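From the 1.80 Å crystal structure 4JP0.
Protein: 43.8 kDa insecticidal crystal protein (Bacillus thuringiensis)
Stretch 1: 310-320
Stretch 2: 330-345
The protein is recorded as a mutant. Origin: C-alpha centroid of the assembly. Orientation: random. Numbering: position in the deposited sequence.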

ATOM      1  N   ILE A 310     -28.012  15.146   9.709  1.00 23.41           N
ATOM      2  CA  ILE A 310     -27.046  14.989   8.655  1.00 23.02           C
ATOM      3  C   ILE A 310     -26.171  13.818   9.058  1.00 22.76           C
ATOM      4  O   ILE A 310     -26.011  13.528  10.241  1.00 21.65           O
ATOM      5  N   GLY A 311     -25.576  13.158   8.076  1.00 22.69           N
ATOM      6  CA  GLY A 311     -24.728  12.027   8.357  1.00 22.34           C
ATOM      7  C   GLY A 311     -23.312  12.196   7.845  1.00 22.53           C
ATOM      8  O   GLY A 311     -23.064  12.954   6.898  1.00 22.50           O
ATOM      9  N   PHE A 312     -22.385  11.513   8.506  1.00 21.28           N
ATOM     10  CA  PHE A 312     -20.994  11.508   8.071  1.00 21.67           C
ATOM     11  C   PHE A 312     -20.470  10.107   7.848  1.00 21.57           C
ATOM     12  O   PHE A 312     -20.939   9.150   8.467  1.00 21.74           O
ATOM     13  N   LEU A 313     -19.485  10.019   6.963  1.00 21.12           N
ATOM     14  CA  LEU A 313     -18.760   8.786   6.652  1.00 21.27           C
ATOM     15  C   LEU A 313     -17.280   9.030   6.831  1.00 21.04           C
ATOM     16  O   LEU A 313     -16.801  10.145   6.599  1.00 20.30           O
ATOM     17  N   THR A 314     -16.554   7.975   7.214  1.00 20.61           N
ATOM     18  CA  THR A 314     -15.107   8.041   7.272  1.00 20.74           C
ATOM     19  C   THR A 314     -14.643   7.804   5.866  1.00 20.78           C
ATOM     20  O   THR A 314     -15.022   6.802   5.246  1.00 20.21           O
ATOM     21  N   ILE A 315     -13.868   8.752   5.354  1.00 19.73           N
ATOM     22  CA  ILE A 315     -13.269   8.636   4.043  1.00 20.16           C
ATOM     23  C   ILE A 315     -11.870   8.092   4.204  1.00 19.80           C
ATOM     24  O   ILE A 315     -11.174   8.464   5.140  1.00 19.11           O
ATOM     25  N   THR A 316     -11.460   7.196   3.304  1.00 19.97           N
ATOM     26  CA  THR A 316     -10.057   6.750   3.287  1.00 20.51           C
ATOM     27  C   THR A 316      -9.455   7.169   1.962  1.00 21.15           C
ATOM     28  O   THR A 316     -10.013   6.876   0.892  1.00 22.13           O
ATOM     29  N   SER A 317      -8.308   7.840   2.002  1.00 20.54           N
ATOM     30  CA  SER A 317      -7.652   8.271   0.779  1.00 21.14           C
ATOM     31  C   SER A 317      -6.271   7.592   0.675  1.00 20.36           C
ATOM     32  O   SER A 317      -5.408   7.815   1.498  1.00 20.59           O
ATOM     33  N   LEU A 318      -6.101   6.760  -0.339  1.00 19.68           N
ATOM     34  CA  LEU A 318      -4.824   6.091  -0.594  1.00 18.93           C
ATOM     35  C   LEU A 318      -4.137   6.923  -1.671  1.00 17.72           C
ATOM     36  O   LEU A 318      -4.729   7.190  -2.718  1.00 18.19           O
ATOM     37  N   GLU A 319      -2.910   7.371  -1.425  1.00 15.71           N
ATOM     38  CA  GLU A 319      -2.250   8.282  -2.368  1.00 16.28           C
ATOM     39  C   GLU A 319      -0.798   7.850  -2.534  1.00 15.36           C
ATOM     40  O   GLU A 319      -0.106   7.625  -1.569  1.00 14.57           O
ATOM     41  N   LEU A 320      -0.354   7.773  -3.774  1.00 15.72           N
ATOM     42  CA  LEU A 320       0.966   7.274  -4.097  1.00 16.33           C
ATOM     43  C   LEU A 320       1.799   8.364  -4.739  1.00 16.79           C
ATOM     44  O   LEU A 320       1.331   9.042  -5.672  1.00 16.95           O
ATOM     45  N   ILE A 330       1.130  10.399  -8.130  1.00 19.47           N
ATOM     46  CA  ILE A 330       0.825   9.786  -9.415  1.00 19.41           C
ATOM     47  C   ILE A 330      -0.511   9.031  -9.370  1.00 20.88           C
ATOM     48  O   ILE A 330      -1.001   8.585 -10.398  1.00 19.62           O
ATOM     49  N   MET A 331      -1.095   8.917  -8.181  1.00 20.35           N
ATOM     50  CA  MET A 331      -2.337   8.196  -8.039  1.00 22.25           C
ATOM     51  C   MET A 331      -3.034   8.519  -6.720  1.00 21.98           C
ATOM     52  O   MET A 331      -2.385   8.654  -5.695  1.00 21.76           O
ATOM     53  N   GLN A 332      -4.359   8.620  -6.751  1.00 22.62           N
ATOM     54  CA  GLN A 332      -5.136   8.746  -5.520  1.00 22.51           C
ATOM     55  C   GLN A 332      -6.478   8.104  -5.722  1.00 22.76           C
ATOM     56  O   GLN A 332      -6.996   8.107  -6.832  1.00 22.96           O
ATOM     57  N   ILE A 333      -7.052   7.587  -4.645  1.00 21.44           N
ATOM     58  CA  ILE A 333      -8.413   7.067  -4.687  1.00 22.51           C
ATOM     59  C   ILE A 333      -8.991   7.302  -3.324  1.00 22.48           C
ATOM     60  O   ILE A 333      -8.295   7.108  -2.317  1.00 20.41           O
ATOM     61  N   GLN A 334     -10.227   7.803  -3.297  1.00 22.69           N
ATOM     62  CA  GLN A 334     -10.943   7.975  -2.051  1.00 24.21           C
ATOM     63  C   GLN A 334     -12.136   7.022  -2.013  1.00 24.44           C
ATOM     64  O   GLN A 334     -12.797   6.801  -3.029  1.00 24.74           O
ATOM     65  N   THR A 335     -12.366   6.422  -0.856  1.00 24.49           N
ATOM     66  CA  THR A 335     -13.507   5.520  -0.673  1.00 24.19           C
ATOM     67  C   THR A 335     -14.170   5.856   0.652  1.00 24.33           C
ATOM     68  O   THR A 335     -13.528   6.447   1.522  1.00 23.57           O
ATOM     69  N   SER A 336     -15.447   5.494   0.806  1.00 24.05           N
ATOM     70  CA  SER A 336     -16.122   5.680   2.082  1.00 24.28           C
ATOM     71  C   SER A 336     -16.730   4.345   2.490  1.00 25.02           C
ATOM     72  O   SER A 336     -17.143   3.566   1.648  1.00 25.14           O
ATOM     73  N   ASP A 337     -16.786   4.115   3.788  1.00 26.15           N
ATOM     74  CA  ASP A 337     -17.139   2.844   4.416  1.00 26.49           C
ATOM     75  C   ASP A 337     -18.475   2.991   5.140  1.00 27.44           C
ATOM     76  O   ASP A 337     -18.578   3.662   6.176  1.00 25.70           O
ATOM     77  N   ASN A 338     -19.503   2.361   4.581  1.00 28.67           N
ATOM     78  CA  ASN A 338     -20.846   2.519   5.118  1.00 29.72           C
ATOM     79  C   ASN A 338     -20.947   2.038   6.551  1.00 29.54           C
ATOM     80  O   ASN A 338     -21.856   2.445   7.275  1.00 29.80           O
ATOM     81  N   ASP A 339     -19.992   1.217   6.992  1.00 29.39           N
ATOM     82  CA  ASP A 339     -20.028   0.777   8.384  1.00 29.69           C
ATOM     83  C   ASP A 339     -19.600   1.900   9.339  1.00 28.46           C
ATOM     84  O   ASP A 339     -19.698   1.776  10.570  1.00 28.03           O
ATOM     85  N   THR A 340     -19.136   3.008   8.780  1.00 26.59           N
ATOM     86  CA  THR A 340     -18.740   4.115   9.645  1.00 26.02           C
ATOM     87  C   THR A 340     -19.773   5.219   9.678  1.00 26.06           C
ATOM     88  O   THR A 340     -19.536   6.273  10.266  1.00 25.69           O
ATOM     89  N   TYR A 341     -20.918   4.985   9.058  1.00 25.65           N
ATOM     90  CA  TYR A 341     -21.932   6.024   8.931  1.00 25.00           C
ATOM     91  C   TYR A 341     -22.435   6.440  10.302  1.00 25.40           C
ATOM     92  O   TYR A 341     -22.821   5.591  11.125  1.00 24.19           O
ATOM     93  N   ASN A 342     -22.447   7.743  10.558  1.00 24.18           N
ATOM     94  CA  ASN A 342     -23.003   8.221  11.811  1.00 25.03           C
ATOM     95  C   ASN A 342     -23.863   9.396  11.516  1.00 24.50           C
ATOM     96  O   ASN A 342     -23.505  10.207  10.671  1.00 23.57           O
ATOM     97  N   VAL A 343     -25.001   9.509  12.191  1.00 23.84           N
ATOM     98  CA  VAL A 343     -25.817  10.703  11.990  1.00 25.03           C
ATOM     99  C   VAL A 343     -25.786  11.621  13.213  1.00 25.28           C
ATOM    100  O   VAL A 343     -25.529  11.182  14.358  1.00 25.83           O
ATOM    101  N   THR A 344     -26.050  12.901  12.997  1.00 24.65           N
ATOM    102  CA  THR A 344     -26.130  13.797  14.135  1.00 24.07           C
ATOM    103  C   THR A 344     -27.254  14.759  13.856  1.00 24.80           C
ATOM    104  O   THR A 344     -27.622  15.003  12.710  1.00 24.06           O
ATOM    105  N   SER A 345     -27.838  15.293  14.908  1.00 25.21           N
ATOM    106  CA  SER A 345     -29.034  16.090  14.717  1.00 25.86           C
ATOM    107  C   SER A 345     -29.032  17.440  15.387  1.00 26.06           C
ATOM    108  O   SER A 345     -28.155  17.761  16.206  1.00 25.50           O
TER

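What frame decides where the side chains go? Ile310 to Phe312 pair antiparallel with residues 342 to 344, and Ile315 to Leu320 with 331 to 336; the extended backbones send successive side chains to alternate faces of the sheet. Hydrogen-bonded and non-hydrogen-bonded pairs alternate too: Thr316 N donates to Thr335 O at 2.8 Å and Thr335 N returns a bond to Thr316 O at 3.0 Å, whereas Ser317 and Gln334 form a pair without backbone hydrogen bonds, and there the side chains bond instead. One face carries Ile315, Ser317, Glu319, Gln332, Gln334 and Ser336; the other carries Thr316, Leu318, Leu320, Met331, Ile333 and Thr335.

How do the polar side chains on the first face hold together? Gln334 is the hub. Its chi1 is m and its chi2 p, a bent conformation that carries the amide back over the sheet, where NE2 donates to Ser317 OG at 2.8 Å in an almost straight bond. The same NE2 donates to Gln332 OE1 at 3.0 Å, on its own strand; Gln332, with chi1 p and chi2 t, brings its amide oxygen within reach. Ser317, in the t rotamer, passes the chain on, with OG donating to Glu319 OE2 at 2.6 Å. One hydroxyl thus accepts from an amide and donates to a carboxylate. Next along this face, Ile315 (m, m) changes the chemistry, its CD1 lying 3.6 Å from Ser336 CB.

What packs on the opposite face? Here the contacts are mainly apolar. Leu318 (m, t) brings CB to 4.0 Å from CG2 of Ile333, whose t, t chain leads its far end away from the neighbouring strand. Leu320, t and p, sets CD2 3.8 Å from CD1 of Ile330, whose CB points sideways, while Leu320 CB lies 4.2 Å from Met331 CB. Between Thr316 (m) and Thr335 (p), the nearest side-chain atoms are CB of the former and OG1 of the latter, 4.0 Å apart; Thr316 OG1 finds its hydrogen bond elsewhere in the structure.

How does the contact survive the loop between the two strands of the second stretch? Thr340 points toward the first stretch, and its p rotamer places OG1 where Thr314 N can donate to it at 2.9 Å, a side chain standing in for a backbone acceptor. That OG1 in turn donates to Asp337 O at 2.6 Å, tying the loop together. Leu313 (m, t) starts sideways, but its end comes nearer: CD2 lies 3.5 Å from Asp337 O and 3.8 Å from Tyr341 CB, at the edge of the tyrosine ring.

Why does the absence of a side chain matter at Gly311? Tyr341, with chi1 t, extends its ring beside the glycine, with CE1 3.8 Å from Gly311 CA. A CB on Gly311 would lie 2.4 Å from Tyr341 OH, a clash. Beyond it, CG2 of Ile310 (t, t) meets CG2 of Thr344 (t) at 4.0 Å, and the same Thr344 CG2 lies 4.0 Å from CE1 of Phe312 (chi1 m), at the ring's edge.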

ATOM      1  CB  ILE A 310     -26.209  16.271   8.460  1.00 23.79           C
ATOM      2  CG1 ILE A 310     -25.363  16.169   7.176  1.00 24.63           C
ATOM      3  CG2 ILE A 310     -25.340  16.510   9.657  1.00 25.05           C
ATOM      4  CD1 ILE A 310     -24.798  17.475   6.679  1.00 29.17           C
ATOM      5  CB  PHE A 312     -20.129  12.198   9.109  1.00 20.26           C
ATOM      6  CG  PHE A 312     -20.453  13.659   9.281  1.00 21.84           C
ATOM      7  CD1 PHE A 312     -21.355  14.080  10.249  1.00 20.29           C
ATOM      8  CD2 PHE A 312     -19.858  14.606   8.473  1.00 20.72           C
ATOM      9  CE1 PHE A 312     -21.667  15.406  10.401  1.00 21.74           C
ATOM     10  CE2 PHE A 312     -20.147  15.942   8.636  1.00 21.27           C
ATOM     11  CZ  PHE A 312     -21.052  16.343   9.607  1.00 21.21           C
ATOM     12  CB  LEU A 313     -18.996   8.412   5.193  1.00 20.92           C
ATOM     13  CG  LEU A 313     -20.427   7.956   4.901  1.00 22.77           C
ATOM     14  CD1 LEU A 313     -20.728   8.057   3.429  1.00 22.09           C
ATOM     15  CD2 LEU A 313     -20.555   6.498   5.408  1.00 22.33           C
ATOM     16  CB  THR A 314     -14.527   6.955   8.185  1.00 20.92           C
ATOM     17  OG1 THR A 314     -14.817   7.290   9.539  1.00 21.70           O
ATOM     18  CG2 THR A 314     -12.980   6.971   8.132  1.00 19.63           C
ATOM     19  CB  ILE A 315     -13.167  10.001   3.359  1.00 20.41           C
ATOM     20  CG1 ILE A 315     -14.525  10.711   3.304  1.00 21.20           C
ATOM     21  CG2 ILE A 315     -12.631   9.801   1.914  1.00 21.62           C
ATOM     22  CD1 ILE A 315     -15.570   9.971   2.429  1.00 24.32           C
ATOM     23  CB  THR A 316      -9.979   5.243   3.446  1.00 20.66           C
ATOM     24  OG1 THR A 316     -10.452   4.903   4.747  1.00 22.95           O
ATOM     25  CG2 THR A 316      -8.510   4.748   3.459  1.00 20.91           C
ATOM     26  CB  SER A 317      -7.456   9.797   0.789  1.00 20.54           C
ATOM     27  OG  SER A 317      -6.898  10.237  -0.442  1.00 23.88           O
ATOM     28  CB  LEU A 318      -5.115   4.685  -1.082  1.00 19.48           C
ATOM     29  CG  LEU A 318      -5.366   3.731   0.087  1.00 22.02           C
ATOM     30  CD1 LEU A 318      -5.697   2.296  -0.380  1.00 22.84           C
ATOM     31  CD2 LEU A 318      -4.147   3.717   0.951  1.00 24.03           C
ATOM     32  CB  GLU A 319      -2.311   9.728  -1.840  1.00 17.04           C
ATOM     33  CG  GLU A 319      -3.740  10.242  -1.603  1.00 18.74           C
ATOM     34  CD  GLU A 319      -3.808  11.572  -0.832  1.00 22.97           C
ATOM     35  OE1 GLU A 319      -2.804  12.284  -0.720  1.00 23.41           O
ATOM     36  OE2 GLU A 319      -4.888  11.930  -0.319  1.00 27.15           O
ATOM     37  CB  LEU A 320       0.822   6.116  -5.080  1.00 17.81           C
ATOM     38  CG  LEU A 320       2.115   5.448  -5.530  1.00 17.66           C
ATOM     39  CD1 LEU A 320       2.724   4.686  -4.378  1.00 20.85           C
ATOM     40  CD2 LEU A 320       1.857   4.482  -6.704  1.00 16.62           C
ATOM     41  CB  ILE A 330       1.967   8.872  -9.931  1.00 19.81           C
ATOM     42  CG1 ILE A 330       2.127   7.622  -9.066  1.00 20.44           C
ATOM     43  CG2 ILE A 330       3.259   9.620  -9.967  1.00 19.97           C
ATOM     44  CD1 ILE A 330       2.775   6.438  -9.812  1.00 22.01           C
ATOM     45  CB  MET A 331      -2.090   6.689  -8.115  1.00 22.98           C
ATOM     46  CG  MET A 331      -3.407   5.922  -8.251  1.00 25.82           C
ATOM     47  SD  MET A 331      -4.050   5.454  -6.631  1.00 34.47           S
ATOM     48  CE  MET A 331      -2.818   4.142  -6.497  1.00 24.46           C
ATOM     49  CB  GLN A 332      -5.385  10.200  -5.168  1.00 24.37           C
ATOM     50  CG  GLN A 332      -6.037  10.990  -6.299  1.00 27.57           C
ATOM     51  CD  GLN A 332      -6.595  12.354  -5.867  1.00 30.74           C
ATOM     52  OE1 GLN A 332      -6.764  12.631  -4.675  1.00 31.85           O
ATOM     53  NE2 GLN A 332      -6.875  13.200  -6.844  1.00 34.43           N
ATOM     54  CB  ILE A 333      -8.469   5.563  -5.080  1.00 21.43           C
ATOM     55  CG1 ILE A 333      -9.881   5.004  -4.857  1.00 23.08           C
ATOM     56  CG2 ILE A 333      -7.500   4.779  -4.260  1.00 22.93           C
ATOM     57  CD1 ILE A 333     -10.123   3.597  -5.487  1.00 24.98           C
ATOM     58  CB  GLN A 334     -11.443   9.405  -1.878  1.00 24.61           C
ATOM     59  CG  GLN A 334     -10.344  10.387  -1.579  1.00 26.64           C
ATOM     60  CD  GLN A 334      -9.659  10.824  -2.838  1.00 28.86           C
ATOM     61  OE1 GLN A 334     -10.332  11.121  -3.840  1.00 29.24           O
ATOM     62  NE2 GLN A 334      -8.324  10.876  -2.809  1.00 28.14           N
ATOM     63  CB  THR A 335     -13.057   4.040  -0.661  1.00 24.61           C
ATOM     64  OG1 THR A 335     -12.170   3.791   0.430  1.00 24.40           O
ATOM     65  CG2 THR A 335     -12.217   3.685  -1.916  1.00 24.08           C
ATOM     66  CB  SER A 336     -17.191   6.771   2.001  1.00 25.52           C
ATOM     67  OG  SER A 336     -18.168   6.431   1.036  1.00 25.50           O
ATOM     68  CB  ASP A 337     -16.026   2.537   5.415  1.00 27.20           C
ATOM     69  CG  ASP A 337     -16.228   1.244   6.167  1.00 30.15           C
ATOM     70  OD1 ASP A 337     -17.332   0.646   6.067  1.00 31.90           O
ATOM     71  OD2 ASP A 337     -15.322   0.777   6.911  1.00 31.19           O
ATOM     72  CB  ASN A 338     -21.897   1.892   4.214  1.00 30.90           C
ATOM     73  CG  ASN A 338     -21.874   0.403   4.258  1.00 33.42           C
ATOM     74  OD1 ASN A 338     -20.814  -0.220   4.114  1.00 37.48           O
ATOM     75  ND2 ASN A 338     -23.051  -0.198   4.457  1.00 36.43           N
ATOM     76  CB  ASP A 339     -19.180  -0.483   8.586  1.00 30.79           C
ATOM     77  CG  ASP A 339     -19.931  -1.746   8.185  1.00 34.05           C
ATOM     78  OD1 ASP A 339     -21.187  -1.718   8.165  1.00 36.08           O
ATOM     79  OD2 ASP A 339     -19.371  -2.810   7.879  1.00 39.26           O
ATOM     80  CB  THR A 340     -17.412   4.745   9.208  1.00 25.49           C
ATOM     81  OG1 THR A 340     -17.552   5.316   7.897  1.00 25.73           O
ATOM     82  CG2 THR A 340     -16.333   3.679   9.075  1.00 25.32           C
ATOM     83  CB  TYR A 341     -23.086   5.510   8.040  1.00 24.96           C
ATOM     84  CG  TYR A 341     -24.145   6.537   7.730  1.00 25.13           C
ATOM     85  CD1 TYR A 341     -23.849   7.670   6.974  1.00 24.82           C
ATOM     86  CD2 TYR A 341     -25.442   6.363   8.168  1.00 24.01           C
ATOM     87  CE1 TYR A 341     -24.829   8.615   6.675  1.00 23.02           C
ATOM     88  CE2 TYR A 341     -26.434   7.311   7.871  1.00 23.70           C
ATOM     89  CZ  TYR A 341     -26.122   8.424   7.136  1.00 23.13           C
ATOM     90  OH  TYR A 341     -27.114   9.347   6.869  1.00 23.03           O
ATOM     91  CB  ASN A 342     -21.891   8.687  12.744  1.00 25.27           C
ATOM     92  CG  ASN A 342     -21.269   7.553  13.484  1.00 28.12           C
ATOM     93  OD1 ASN A 342     -21.733   7.200  14.587  1.00 27.52           O
ATOM     94  ND2 ASN A 342     -20.220   6.946  12.895  1.00 28.01           N
ATOM     95  CB  VAL A 343     -27.282  10.346  11.673  1.00 25.59           C
ATOM     96  CG1 VAL A 343     -27.379   9.688  10.313  1.00 25.77           C
ATOM     97  CG2 VAL A 343     -27.845   9.422  12.756  1.00 27.23           C
ATOM     98  CB  THR A 344     -24.757  14.467  14.456  1.00 24.49           C
ATOM     99  OG1 THR A 344     -24.845  15.215  15.677  1.00 22.96           O
ATOM    100  CG2 THR A 344     -24.358  15.514  13.396  1.00 23.04           C
ATOM    101  CB  SER A 345     -30.213  15.292  15.256  1.00 26.41           C
ATOM    102  OG  SER A 345     -30.042  15.109  16.657  1.00 27.85           O
TER